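Local coordinates for protein putative cytosine/guanine deaminase (Unidentified, PDB 2PAJ) that catalyses the zinc-dependent hydrolytic deamination of isoxanthopterin and related 2-amino-4-hydroxypteridines to dihydroxypteridines, with release of ammonium, at residues S11-M21 against E58-Y69; M346-W354 against P434-S442. All coordinates share one frame; numbering follows the deposited sequence.

Contact 1. Residues S11-M21 against E58-Y69; sequences STLIRNAAAIM and ETIVDATDCVIY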
loop_
_atom_site.group_PDB
_atom_site.type_symbol
_atom_site.label_atom_id
_atom_site.label_comp_id
_atom_site.label_asym_id
_atom_site.label_seq_id
_atom_site.Cartn_x
_atom_site.Cartn_y
_atom_site.Cartn_z
ATOM N N SER A 11 -0.487 -6.053 -27.287
ATOM C CA SER A 11 0.865 -5.505 -27.213
ATOM C C SER A 11 0.769 -3.992 -27.166
ATOM O O SER A 11 -0.109 -3.387 -27.780
ATOM C CB SER A 11 1.698 -5.918 -28.419
ATOM O OG SER A 11 3.050 -5.553 -28.220
ATOM N N THR A 12 1.670 -3.370 -26.432
ATOM C CA THR A 12 1.617 -1.930 -26.336
ATOM C C THR A 12 3.003 -1.320 -26.294
ATOM O O THR A 12 3.932 -1.904 -25.747
ATOM C CB THR A 12 0.829 -1.514 -25.099
ATOM O OG1 THR A 12 -0.515 -1.994 -25.228
ATOM C CG2 THR A 12 0.834 -0.006 -24.945
ATOM N N LEU A 13 3.138 -0.141 -26.883
ATOM C CA LEU A 13 4.421 0.526 -26.898
ATOM C C LEU A 13 4.316 1.942 -26.365
ATOM O O LEU A 13 3.654 2.797 -26.943
ATOM C CB LEU A 13 4.990 0.544 -28.318
ATOM C CG LEU A 13 6.450 0.963 -28.516
ATOM C CD1 LEU A 13 7.364 -0.139 -28.035
ATOM C CD2 LEU A 13 6.712 1.252 -29.985
ATOM N N ILE A 14 4.957 2.168 -25.229
ATOM C CA ILE A 14 5.000 3.487 -24.626
ATOM C C ILE A 14 6.246 4.076 -25.281
ATOM O O ILE A 14 7.341 3.517 -25.166
ATOM C CB ILE A 14 5.177 3.378 -23.096
ATOM C CG1 ILE A 14 4.021 2.566 -22.498
ATOM C CG2 ILE A 14 5.224 4.758 -22.466
ATOM C CD1 ILE A 14 4.171 2.294 -21.018
ATOM N N ARG A 15 6.079 5.181 -25.998
ATOM C CA ARG A 15 7.210 5.765 -26.699
ATOM C C ARG A 15 7.644 7.150 -26.266
ATOM O O ARG A 15 6.845 7.962 -25.788
ATOM C CB ARG A 15 6.931 5.851 -28.202
ATOM C CG ARG A 15 6.143 4.717 -28.808
ATOM C CD ARG A 15 5.977 4.988 -30.296
ATOM N NE ARG A 15 7.276 5.036 -30.979
ATOM C CZ ARG A 15 7.479 5.573 -32.181
ATOM N NH1 ARG A 15 6.469 6.124 -32.853
ATOM N NH2 ARG A 15 8.694 5.549 -32.720
ATOM N N ASN A 16 8.938 7.390 -26.463
ATOM C CA ASN A 16 9.567 8.678 -26.220
ATOM C C ASN A 16 9.431 9.279 -24.829
ATOM O O ASN A 16 9.035 10.432 -24.683
ATOM C CB ASN A 16 9.036 9.650 -27.273
ATOM C CG ASN A 16 9.906 10.851 -27.440
ATOM O OD1 ASN A 16 11.117 10.731 -27.605
ATOM N ND2 ASN A 16 9.297 12.030 -27.412
ATOM N N ALA A 17 9.776 8.507 -23.807
ATOM C CA ALA A 17 9.679 8.993 -22.431
ATOM C C ALA A 17 10.836 9.951 -22.124
ATOM O O ALA A 17 11.967 9.743 -22.579
ATOM C CB ALA A 17 9.700 7.826 -21.465
ATOM N N ALA A 18 10.550 10.999 -21.356
ATOM C CA ALA A 18 11.560 11.978 -20.990
ATOM C C ALA A 18 12.495 11.399 -19.932
ATOM O O ALA A 18 13.651 11.798 -19.831
ATOM C CB ALA A 18 10.889 13.237 -20.469
ATOM N N ALA A 19 11.985 10.454 -19.148
ATOM C CA ALA A 19 12.764 9.815 -18.094
ATOM C C ALA A 19 12.119 8.506 -17.637
ATOM O O ALA A 19 10.893 8.359 -17.674
ATOM C CB ALA A 19 12.912 10.757 -16.916
ATOM N N ILE A 20 12.956 7.566 -17.199
ATOM C CA ILE A 20 12.493 6.262 -16.731
ATOM C C ILE A 20 13.169 5.813 -15.434
ATOM O O ILE A 20 14.323 5.391 -15.444
ATOM C CB ILE A 20 12.758 5.157 -17.781
ATOM C CG1 ILE A 20 12.166 5.547 -19.139
ATOM C CG2 ILE A 20 12.134 3.855 -17.316
ATOM C CD1 ILE A 20 12.455 4.554 -20.263
ATOM N N MET A 21 12.455 5.899 -14.318
ATOM C CA MET A 21 13.012 5.448 -13.044
ATOM C C MET A 21 12.647 3.962 -12.860
ATOM O O MET A 21 11.493 3.570 -12.993
ATOM C CB MET A 21 12.469 6.298 -11.893
ATOM C CG MET A 21 12.731 7.806 -12.030
ATOM S SD MET A 21 14.426 8.307 -12.457
ATOM C CE MET A 21 15.266 8.106 -10.921
ATOM N N GLU A 58 -0.005 -2.619 -33.299
ATOM C CA GLU A 58 0.312 -2.522 -31.883
ATOM C C GLU A 58 -0.251 -1.237 -31.285
ATOM O O GLU A 58 -0.406 -0.235 -31.983
ATOM C CB GLU A 58 1.823 -2.565 -31.707
ATOM C CG GLU A 58 2.283 -2.601 -30.276
ATOM C CD GLU A 58 3.789 -2.615 -30.174
ATOM O OE1 GLU A 58 4.410 -1.614 -30.607
ATOM O OE2 GLU A 58 4.347 -3.620 -29.676
ATOM N N THR A 59 -0.578 -1.266 -29.998
ATOM C CA THR A 59 -1.102 -0.071 -29.351
ATOM C C THR A 59 0.054 0.847 -29.024
ATOM O O THR A 59 1.105 0.397 -28.543
ATOM C CB THR A 59 -1.827 -0.397 -28.045
ATOM O OG1 THR A 59 -2.991 -1.178 -28.333
ATOM C CG2 THR A 59 -2.236 0.883 -27.321
ATOM N N ILE A 60 -0.128 2.133 -29.294
ATOM C CA ILE A 60 0.929 3.081 -29.014
ATOM C C ILE A 60 0.472 4.222 -28.142
ATOM O O ILE A 60 -0.601 4.787 -28.343
ATOM C CB ILE A 60 1.531 3.643 -30.317
ATOM C CG1 ILE A 60 2.254 2.527 -31.062
ATOM C CG2 ILE A 60 2.504 4.771 -30.006
ATOM C CD1 ILE A 60 2.894 2.974 -32.325
ATOM N N VAL A 61 1.287 4.537 -27.146
ATOM C CA VAL A 61 0.985 5.634 -26.244
ATOM C C VAL A 61 2.196 6.567 -26.264
ATOM O O VAL A 61 3.308 6.171 -25.901
ATOM C CB VAL A 61 0.677 5.118 -24.801
ATOM C CG1 VAL A 61 1.631 4.036 -24.422
ATOM C CG2 VAL A 61 0.765 6.253 -23.803
ATOM N N ASP A 62 1.966 7.796 -26.726
ATOM C CA ASP A 62 3.001 8.822 -26.834
ATOM C C ASP A 62 3.316 9.458 -25.480
ATOM O O ASP A 62 2.567 10.301 -24.975
ATOM C CB ASP A 62 2.548 9.893 -27.827
ATOM C CG ASP A 62 3.613 10.936 -28.089
ATOM O OD1 ASP A 62 4.781 10.539 -28.282
ATOM O OD2 ASP A 62 3.283 12.146 -28.107
ATOM N N ALA A 63 4.438 9.047 -24.905
ATOM C CA ALA A 63 4.855 9.552 -23.609
ATOM C C ALA A 63 5.868 10.661 -23.769
ATOM O O ALA A 63 6.775 10.812 -22.950
ATOM C CB ALA A 63 5.444 8.426 -22.768
ATOM N N THR A 64 5.720 11.428 -24.840
ATOM C CA THR A 64 6.624 12.535 -25.082
ATOM C C THR A 64 6.494 13.554 -23.952
ATOM O O THR A 64 5.384 13.978 -23.603
ATOM C CB THR A 64 6.316 13.220 -26.409
ATOM O OG1 THR A 64 6.424 12.262 -27.462
ATOM C CG2 THR A 64 7.294 14.350 -26.662
ATOM N N ASP A 65 7.646 13.918 -23.387
ATOM C CA ASP A 65 7.757 14.878 -22.291
ATOM C C ASP A 65 7.276 14.300 -20.972
ATOM O O ASP A 65 7.239 15.007 -19.963
ATOM C CB ASP A 65 6.960 16.156 -22.584
ATOM C CG ASP A 65 7.461 16.891 -23.799
ATOM O OD1 ASP A 65 8.692 17.039 -23.945
ATOM O OD2 ASP A 65 6.614 17.336 -24.596
ATOM N N CYS A 66 6.898 13.027 -20.980
ATOM C CA CYS A 66 6.418 12.388 -19.767
ATOM C C CYS A 66 7.489 11.582 -19.070
ATOM O O CYS A 66 8.428 11.091 -19.684
ATOM C CB CYS A 66 5.224 11.486 -20.066
ATOM S SG CYS A 66 3.769 12.365 -20.603
ATOM N N VAL A 67 7.318 11.456 -17.763
ATOM C CA VAL A 67 8.234 10.718 -16.914
ATOM C C VAL A 67 7.564 9.399 -16.530
ATOM O O VAL A 67 6.364 9.344 -16.245
ATOM C CB VAL A 67 8.576 11.545 -15.642
ATOM C CG1 VAL A 67 9.545 10.796 -14.755
ATOM C CG2 VAL A 67 9.174 12.879 -16.046
ATOM N N ILE A 68 8.352 8.333 -16.541
ATOM C CA ILE A 68 7.850 7.013 -16.201
ATOM C C ILE A 68 8.455 6.559 -14.878
ATOM O O ILE A 68 9.641 6.753 -14.622
ATOM C CB ILE A 68 8.167 5.994 -17.335
ATOM C CG1 ILE A 68 7.354 6.353 -18.581
ATOM C CG2 ILE A 68 7.829 4.583 -16.894
ATOM C CD1 ILE A 68 7.599 5.462 -19.757
ATOM N N TYR A 69 7.603 5.976 -14.041
ATOM C CA TYR A 69 7.944 5.471 -12.711
ATOM C C TYR A 69 7.238 4.122 -12.595
ATOM O O TYR A 69 6.314 3.826 -13.361
ATOM C CB TYR A 69 7.303 6.360 -11.634
ATOM C CG TYR A 69 8.071 7.547 -11.063
ATOM C CD1 TYR A 69 8.814 8.406 -11.882
ATOM C CD2 TYR A 69 7.979 7.851 -9.695
ATOM C CE1 TYR A 69 9.440 9.534 -11.357
ATOM C CE2 TYR A 69 8.596 8.972 -9.162
ATOM C CZ TYR A 69 9.323 9.811 -9.997
ATOM O OH TYR A 69 9.907 10.939 -9.475
HETATM O O HOH W 1 10.093 12.952 -23.908
#
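Ser11 and Thr59 start a parallel ladder between strands 11-15 and 59-62. Thr59 N donates to Ser11 O, Leu13 N to Thr59 O and Val61 N to Leu13 O. Arg15 N then donates to Val61 O, and Ala63 N to Arg15 O at 2.8 Å. Leu13, Arg15, Thr59 and Val61 thus have both backbone N and O satisfied within this pair. At the N-terminal end, Ser11 OG donates to Glu58 OE2 at 2.7 Å, meeting the anti lone pair of that oxygen. With the hydroxyl opposite the backbone N of Ser11 (chi1 -171°), OG is turned to the carboxylate. Arg40 makes a salt bridge to the same carboxylate oxygen.

Asn16 and the type II turn from Ala63 to Cys66 interrupt the ladder. Asn16 ND2 donates to Thr64 OG1 at 2.9 Å, with the oxygen close to the amide plane and the hydrogen bond nearly straight (166°). Thr64 OG1 in turn donates to the syn side of Asp62 OD1. Water 1 donates to Asn16 O at 2.8 Å and accepts from Asp65 N at 2.7 Å. Ala18 N then meets Cys66 O at 2.7 Å. Parallel pairing resumes with Ile68 N to Ala19 O and Met21 N to Ile68 O.

On the face carrying Ile14, Val61 and Ile68, Ile14 CG2 lies 3.7 Å from Ile68 CD1 and also touches Ala63 CB. Ile68 CD1 reaches Ala17 CB as well.

The pairing is consistent with the small beta domain beside the barrel in this amidohydrolase family. Strand 39-42 flanks the other side of 11-15, bonding the backbones of Thr12 and Ile14. Strand 67-73 leads to the zinc ligands His76 and His78. Strand 414-418 pairs antiparallel with 67-73, and Met444 and Phe447 of strand 442-448 touch Val61 and Ile14.

Contact 2. Residues M346-W354 against P434-S442; sequences MISEVHMTW and PVASGGRPS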
loop_
_atom_site.group_PDB
_atom_site.type_symbol
_atom_site.label_atom_id
_atom_site.label_comp_id
_atom_site.label_asym_id
_atom_site.label_seq_id
_atom_site.Cartn_x
_atom_site.Cartn_y
_atom_site.Cartn_z
ATOM N N MET A 346 -0.159 8.062 -2.264
ATOM C CA MET A 346 1.261 7.775 -2.299
ATOM C C MET A 346 2.167 8.920 -2.719
ATOM O O MET A 346 3.357 8.906 -2.421
ATOM C CB MET A 346 1.530 6.531 -3.157
ATOM C CG MET A 346 1.312 5.194 -2.426
ATOM S SD MET A 346 2.304 4.968 -0.918
ATOM C CE MET A 346 3.893 4.713 -1.585
ATOM N N ILE A 347 1.627 9.922 -3.395
ATOM C CA ILE A 347 2.469 11.040 -3.790
ATOM C C ILE A 347 2.731 11.980 -2.608
ATOM O O ILE A 347 3.875 12.363 -2.360
ATOM C CB ILE A 347 1.856 11.763 -5.000
ATOM C CG1 ILE A 347 2.292 11.025 -6.269
ATOM C CG2 ILE A 347 2.295 13.210 -5.054
ATOM C CD1 ILE A 347 1.440 11.290 -7.461
ATOM N N SER A 348 1.683 12.322 -1.865
ATOM C CA SER A 348 1.836 13.174 -0.698
ATOM C C SER A 348 2.796 12.501 0.273
ATOM O O SER A 348 3.643 13.162 0.881
ATOM C CB SER A 348 0.494 13.372 0.001
ATOM O OG SER A 348 -0.468 13.915 -0.885
ATOM N N GLU A 349 2.650 11.183 0.407
ATOM C CA GLU A 349 3.470 10.377 1.305
ATOM C C GLU A 349 4.926 10.320 0.903
ATOM O O GLU A 349 5.823 10.481 1.727
ATOM C CB GLU A 349 2.905 8.953 1.394
ATOM C CG GLU A 349 1.911 8.755 2.528
ATOM C CD GLU A 349 2.572 8.853 3.897
ATOM O OE1 GLU A 349 3.656 8.261 4.081
ATOM O OE2 GLU A 349 2.012 9.502 4.798
ATOM N N VAL A 350 5.152 10.082 -0.374
ATOM C CA VAL A 350 6.498 10.004 -0.911
ATOM C C VAL A 350 7.196 11.369 -0.797
ATOM O O VAL A 350 8.400 11.457 -0.553
ATOM C CB VAL A 350 6.421 9.502 -2.370
ATOM C CG1 VAL A 350 7.561 10.023 -3.202
ATOM C CG2 VAL A 350 6.417 7.986 -2.362
ATOM N N HIS A 351 6.419 12.436 -0.942
ATOM C CA HIS A 351 6.947 13.784 -0.844
ATOM C C HIS A 351 7.429 14.073 0.572
ATOM O O HIS A 351 8.487 14.668 0.781
ATOM C CB HIS A 351 5.866 14.780 -1.217
ATOM C CG HIS A 351 6.358 16.186 -1.324
ATOM N ND1 HIS A 351 5.581 17.273 -0.995
ATOM C CD2 HIS A 351 7.534 16.687 -1.769
ATOM C CE1 HIS A 351 6.252 18.383 -1.235
ATOM N NE2 HIS A 351 7.440 18.055 -1.706
ATOM N N MET A 352 6.627 13.657 1.541
ATOM C CA MET A 352 6.944 13.856 2.944
ATOM C C MET A 352 8.140 12.996 3.349
ATOM O O MET A 352 8.965 13.405 4.168
ATOM C CB MET A 352 5.723 13.498 3.800
ATOM C CG MET A 352 5.893 13.735 5.302
ATOM S SD MET A 352 5.983 15.464 5.794
ATOM C CE MET A 352 7.716 15.634 6.142
ATOM N N THR A 353 8.224 11.804 2.767
ATOM C CA THR A 353 9.307 10.875 3.049
ATOM C C THR A 353 10.631 11.481 2.611
ATOM O O THR A 353 11.604 11.494 3.364
ATOM C CB THR A 353 9.097 9.566 2.294
ATOM O OG1 THR A 353 7.765 9.107 2.509
ATOM C CG2 THR A 353 10.065 8.509 2.779
ATOM N N TRP A 354 10.658 11.980 1.382
ATOM C CA TRP A 354 11.859 12.592 0.844
ATOM C C TRP A 354 12.295 13.819 1.640
ATOM O O TRP A 354 13.468 13.953 1.982
ATOM C CB TRP A 354 11.639 12.979 -0.613
ATOM C CG TRP A 354 12.833 13.616 -1.259
ATOM C CD1 TRP A 354 14.070 13.056 -1.464
ATOM C CD2 TRP A 354 12.894 14.936 -1.799
ATOM N NE1 TRP A 354 14.891 13.953 -2.100
ATOM C CE2 TRP A 354 14.200 15.113 -2.318
ATOM C CE3 TRP A 354 11.976 15.988 -1.889
ATOM C CZ2 TRP A 354 14.612 16.301 -2.932
ATOM C CZ3 TRP A 354 12.379 17.165 -2.491
ATOM C CH2 TRP A 354 13.698 17.315 -3.009
ATOM N N PRO A 434 7.578 14.237 -9.668
ATOM C CA PRO A 434 6.539 13.489 -8.953
ATOM C C PRO A 434 6.763 13.357 -7.446
ATOM O O PRO A 434 5.811 13.247 -6.681
ATOM C CB PRO A 434 6.553 12.136 -9.656
ATOM C CG PRO A 434 6.906 12.499 -11.054
ATOM C CD PRO A 434 8.015 13.506 -10.871
ATOM N N VAL A 435 8.023 13.373 -7.029
ATOM C CA VAL A 435 8.378 13.236 -5.620
ATOM C C VAL A 435 8.752 14.534 -4.922
ATOM O O VAL A 435 8.516 14.689 -3.725
ATOM C CB VAL A 435 9.573 12.311 -5.462
ATOM C CG1 VAL A 435 10.044 12.313 -4.024
ATOM C CG2 VAL A 435 9.221 10.934 -5.952
ATOM N N ALA A 436 9.335 15.463 -5.677
ATOM C CA ALA A 436 9.798 16.719 -5.109
ATOM C C ALA A 436 8.920 17.956 -5.300
ATOM O O ALA A 436 8.972 18.873 -4.488
ATOM C CB ALA A 436 11.205 16.999 -5.616
ATOM N N SER A 437 8.098 17.979 -6.345
ATOM C CA SER A 437 7.268 19.150 -6.636
ATOM C C SER A 437 6.010 19.370 -5.809
ATOM O O SER A 437 5.410 20.438 -5.869
ATOM C CB SER A 437 6.877 19.137 -8.111
ATOM O OG SER A 437 8.020 19.015 -8.937
ATOM N N GLY A 438 5.603 18.362 -5.046
ATOM C CA GLY A 438 4.387 18.490 -4.270
ATOM C C GLY A 438 3.214 18.373 -5.216
ATOM O O GLY A 438 3.371 17.892 -6.329
ATOM N N GLY A 439 2.043 18.819 -4.788
ATOM C CA GLY A 439 0.868 18.737 -5.640
ATOM C C GLY A 439 0.483 17.317 -6.008
ATOM O O GLY A 439 0.351 16.449 -5.148
ATOM N N ARG A 440 0.292 17.078 -7.294
ATOM C CA ARG A 440 -0.082 15.759 -7.775
ATOM C C ARG A 440 0.051 15.731 -9.289
ATOM O O ARG A 440 -0.731 16.370 -9.993
ATOM C CB ARG A 440 -1.532 15.442 -7.396
ATOM C CG ARG A 440 -2.044 14.137 -7.999
ATOM C CD ARG A 440 -3.553 13.951 -7.888
ATOM N NE ARG A 440 -3.966 13.016 -8.923
ATOM C CZ ARG A 440 -4.547 13.371 -10.065
ATOM N NH1 ARG A 440 -4.816 14.645 -10.314
ATOM N NH2 ARG A 440 -4.800 12.455 -10.991
ATOM N N PRO A 441 1.040 14.995 -9.815
ATOM C CA PRO A 441 1.178 14.962 -11.268
ATOM C C PRO A 441 -0.021 14.334 -11.963
ATOM O O PRO A 441 -0.798 13.598 -11.365
ATOM C CB PRO A 441 2.480 14.191 -11.480
ATOM C CG PRO A 441 2.550 13.314 -10.302
ATOM C CD PRO A 441 2.086 14.189 -9.172
ATOM N N SER A 442 -0.159 14.666 -13.235
ATOM C CA SER A 442 -1.244 14.185 -14.065
ATOM C C SER A 442 -0.924 12.781 -14.587
ATOM O O SER A 442 0.055 12.596 -15.305
ATOM C CB SER A 442 -1.439 15.178 -15.223
ATOM O OG SER A 442 -2.446 14.780 -16.132
#
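Val350 and Val435 meet at about a right angle, with Val350 CG1 3.3 Å from Val435 CG2. Trp354 adds to this patch. Its CB touches Val435 CG1, and its ring atom CZ3 reaches Ala436 CB. At the other end, Ile347 CD1 meets Pro441 CD at 3.4 Å. The His351 ring reaches Ala436 and Gly438. Gly438 CA lies over one face of the imidazole, 3.8 Å from the centroid of the His351 ring, in a CH-pi contact. His351 NE2 also makes a weak, bent hydrogen bond to Ala436 O (3.3 Å, 121°). The ring is placed by a first torsion of -172°, which sets CG opposite the backbone N.

Gly438 is the residue where the chain leaves helix 433-436, with positive phi. Arg423 binds Ser437 O just before it. Further along, Arg440 is tied to Asp457 and to Arg128 O. Trp72 and Val386 also touch Val350, and Arg358 makes a cation-pi contact with Trp354.

Helix 346-359, in the TIM-barrel region of this amidohydrolase, thus packs on a short helix and the linker to strand 442-448. Apolar and CH-pi fit carries the contact, with the weak histidine bond a minor addition. The Arg440 charge is engaged outside it.

Contact 1 is mainly backbone pairing of strands at the N-terminal edge of the chain; Asp65 of its turn is exposed while Ala63 and Cys66 are buried. Contact 2 lies nearer the centre and is helix and loop packing. Ten hydrogen bonds cross contact 1, against one weak bond in contact 2. Both are partly buried, and both lie away from the zinc site. Their centres are 21 Å apart, yet they meet at Tyr69. Tyr69 OH, hydrogen-bonded to Ala431 O, lies 3.5 Å from Pro434 CD and also touches Val435 CG2. Strand 67-73 is the shared element: it begins in contact 1, and its Trp72 packs on Met346 and Val350 of contact 2.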